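Local coordinates for protein aspartate semialdehyde dehydrogenase (Francisella tularensis subsp. tularensis, PDB 4WOJ) that probably catalyses the NADPH-dependent reductive dephosphorylation of aspartyl phosphate to aspartate semialdehyde, on the pathway to lysine, threonine and methionine, at residues C141-M146 / H276-L280. Numbering follows the deposited sequence.
Sequences CTVSLM and HSQAL
Gln278 NE2 touches Thr142 CG2 at 3.3 Å and is hydrogen-bonded to Ser164 OG on strand 159-167, where helix 141-149 packs on the mixed sheet of the dimerisation domain. A long amide suits this place: chi1 of -79° and an extended chain beyond CG (chi2 -177°) carry it from the strand to the helix. Its OE1 lies 3.4 Å from Thr142 O, two acceptors that make no hydrogen bond with each other. Two residues back on the same side of the strand, His276 NE2 is in contact with Cys141 SG, 3.6 Å away, the pair predicted to serve aspartate semialdehyde dehydrogenase as proton acceptor and acyl-thioester nucleophile. The thiol stands at the edge of the ring, near its plane, 83° off the ring normal. The cysteine opens helix 141-149 and the histidine sits near the start of strand 275-284, so the predicted active-site pair lies where helix meets sheet. Leu145, one turn further on, is apolar where its CD1 packs against His276 CB, 4.0 Å away, the two side chains crossing at about a right angle. Flexible, apolar Met146 suits the far end, where its CG meets Leu280 CD1 at 4.0 Å.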
ATOM      1  N   CYS B 141      -1.674   4.146 -16.218  1.00 37.28           N
ATOM      2  CA  CYS B 141      -1.422   2.761 -15.861  1.00 39.97           C
ATOM      3  C   CYS B 141      -2.446   2.202 -14.845  1.00 38.80           C
ATOM      4  O   CYS B 141      -2.853   1.049 -14.937  1.00 39.38           O
ATOM      5  CB  CYS B 141       0.028   2.610 -15.352  1.00 42.19           C
ATOM      6  SG  CYS B 141       0.672   4.009 -14.392  1.00 50.98           S
ATOM      7  N   THR B 142      -2.848   3.019 -13.881  1.00 36.90           N
ATOM      8  CA  THR B 142      -3.813   2.599 -12.881  1.00 35.41           C
ATOM      9  C   THR B 142      -5.153   2.232 -13.530  1.00 36.23           C
ATOM     10  O   THR B 142      -5.788   1.231 -13.181  1.00 36.71           O
ATOM     11  CB  THR B 142      -3.990   3.696 -11.808  1.00 37.55           C
ATOM     12  OG1 THR B 142      -2.803   3.748 -11.012  1.00 35.15           O
ATOM     13  CG2 THR B 142      -5.187   3.392 -10.875  1.00 39.34           C
ATOM     14  N   VAL B 143      -5.563   3.018 -14.516  1.00 36.27           N
ATOM     15  CA  VAL B 143      -6.819   2.763 -15.211  1.00 34.57           C
ATOM     16  C   VAL B 143      -6.708   1.489 -16.068  1.00 31.66           C
ATOM     17  O   VAL B 143      -7.626   0.684 -16.159  1.00 26.05           O
ATOM     18  CB  VAL B 143      -7.183   3.944 -16.116  1.00 35.89           C
ATOM     19  CG1 VAL B 143      -8.673   3.936 -16.393  1.00 37.52           C
ATOM     20  CG2 VAL B 143      -6.819   5.248 -15.448  1.00 39.16           C
ATOM     21  N   SER B 144      -5.564   1.325 -16.719  1.00 31.57           N
ATOM     22  CA  SER B 144      -5.398   0.211 -17.612  1.00 29.45           C
ATOM     23  C   SER B 144      -5.425  -1.060 -16.834  1.00 25.99           C
ATOM     24  O   SER B 144      -6.013  -2.025 -17.245  1.00 23.70           O
ATOM     25  CB  SER B 144      -4.097   0.334 -18.336  1.00 34.02           C
ATOM     26  OG  SER B 144      -4.303   1.297 -19.332  1.00 41.22           O
ATOM     27  N   LEU B 145      -4.788  -1.041 -15.687  1.00 24.71           N
ATOM     28  CA  LEU B 145      -4.605  -2.250 -14.925  1.00 26.05           C
ATOM     29  C   LEU B 145      -5.847  -2.640 -14.178  1.00 26.99           C
ATOM     30  O   LEU B 145      -6.080  -3.790 -13.933  1.00 25.42           O
ATOM     31  CB  LEU B 145      -3.424  -2.064 -13.964  1.00 28.67           C
ATOM     32  CG  LEU B 145      -2.110  -2.048 -14.753  1.00 29.87           C
ATOM     33  CD1 LEU B 145      -0.912  -1.728 -13.891  1.00 30.19           C
ATOM     34  CD2 LEU B 145      -1.931  -3.381 -15.436  1.00 33.07           C
ATOM     35  N   MET B 146      -6.624  -1.650 -13.768  1.00 29.59           N
ATOM     36  CA  MET B 146      -7.842  -1.901 -13.031  1.00 29.65           C
ATOM     37  C   MET B 146      -8.912  -2.429 -13.959  1.00 27.35           C
ATOM     38  O   MET B 146      -9.570  -3.435 -13.690  1.00 26.21           O
ATOM     39  CB  MET B 146      -8.320  -0.598 -12.449  1.00 32.44           C
ATOM     40  CG  MET B 146      -9.597  -0.742 -11.696  1.00 35.79           C
ATOM     41  SD  MET B 146     -10.268   0.903 -11.503  1.00 43.05           S
ATOM     42  CE  MET B 146     -11.582   0.729 -12.688  1.00 41.02           C
ATOM     43  N   HIS B 276       2.207  -2.459 -10.333  1.00 21.39           N
ATOM     44  CA  HIS B 276       1.243  -1.684  -9.540  1.00 20.11           C
ATOM     45  C   HIS B 276       0.276  -2.617  -8.915  1.00 16.34           C
ATOM     46  O   HIS B 276      -0.212  -3.506  -9.589  1.00 13.52           O
ATOM     47  CB  HIS B 276       0.489  -0.660 -10.355  1.00 22.84           C
ATOM     48  CG  HIS B 276       1.341   0.491 -10.797  1.00 26.40           C
ATOM     49  ND1 HIS B 276       2.623   0.683 -10.343  1.00 27.16           N
ATOM     50  CD2 HIS B 276       1.093   1.511 -11.649  1.00 30.67           C
ATOM     51  CE1 HIS B 276       3.130   1.767 -10.897  1.00 29.42           C
ATOM     52  NE2 HIS B 276       2.223   2.284 -11.698  1.00 31.31           N
ATOM     53  N   SER B 277       0.062  -2.443  -7.618  1.00 14.84           N
ATOM     54  CA  SER B 277      -0.933  -3.188  -6.930  1.00 16.54           C
ATOM     55  C   SER B 277      -2.091  -2.260  -6.532  1.00 16.65           C
ATOM     56  O   SER B 277      -1.944  -1.046  -6.435  1.00 16.93           O
ATOM     57  CB  SER B 277      -0.376  -3.903  -5.717  1.00 17.83           C
ATOM     58  OG  SER B 277       0.820  -4.569  -6.015  1.00 18.01           O
ATOM     59  N   GLN B 278      -3.242  -2.858  -6.319  1.00 17.05           N
ATOM     60  CA  GLN B 278      -4.478  -2.115  -6.081  1.00 17.23           C
ATOM     61  C   GLN B 278      -5.433  -2.954  -5.276  1.00 17.81           C
ATOM     62  O   GLN B 278      -5.798  -4.033  -5.707  1.00 16.70           O
ATOM     63  CB  GLN B 278      -5.176  -1.783  -7.417  1.00 17.22           C
ATOM     64  CG  GLN B 278      -4.583  -0.610  -8.153  1.00 17.64           C
ATOM     65  CD  GLN B 278      -5.295  -0.217  -9.414  1.00 18.03           C
ATOM     66  OE1 GLN B 278      -4.975  -0.677 -10.485  1.00 18.40           O
ATOM     67  NE2 GLN B 278      -6.215   0.726  -9.296  1.00 20.81           N
ATOM     68  N   ALA B 279      -5.866  -2.407  -4.147  1.00 18.18           N
ATOM     69  CA  ALA B 279      -7.017  -2.869  -3.408  1.00 18.62           C
ATOM     70  C   ALA B 279      -8.307  -2.172  -3.893  1.00 19.97           C
ATOM     71  O   ALA B 279      -8.459  -0.969  -3.823  1.00 20.69           O
ATOM     72  CB  ALA B 279      -6.813  -2.619  -1.934  1.00 18.80           C
ATOM     73  N   LEU B 280      -9.250  -2.963  -4.375  1.00 20.47           N
ATOM     74  CA  LEU B 280     -10.425  -2.453  -4.985  1.00 19.37           C
ATOM     75  C   LEU B 280     -11.582  -2.749  -4.094  1.00 20.05           C
ATOM     76  O   LEU B 280     -11.673  -3.821  -3.516  1.00 19.04           O
ATOM     77  CB  LEU B 280     -10.654  -3.073  -6.348  1.00 20.31           C
ATOM     78  CG  LEU B 280      -9.566  -2.844  -7.383  1.00 21.82           C
ATOM     79  CD1 LEU B 280     -10.101  -3.350  -8.703  1.00 24.54           C
ATOM     80  CD2 LEU B 280      -9.129  -1.406  -7.538  1.00 22.57           C
TER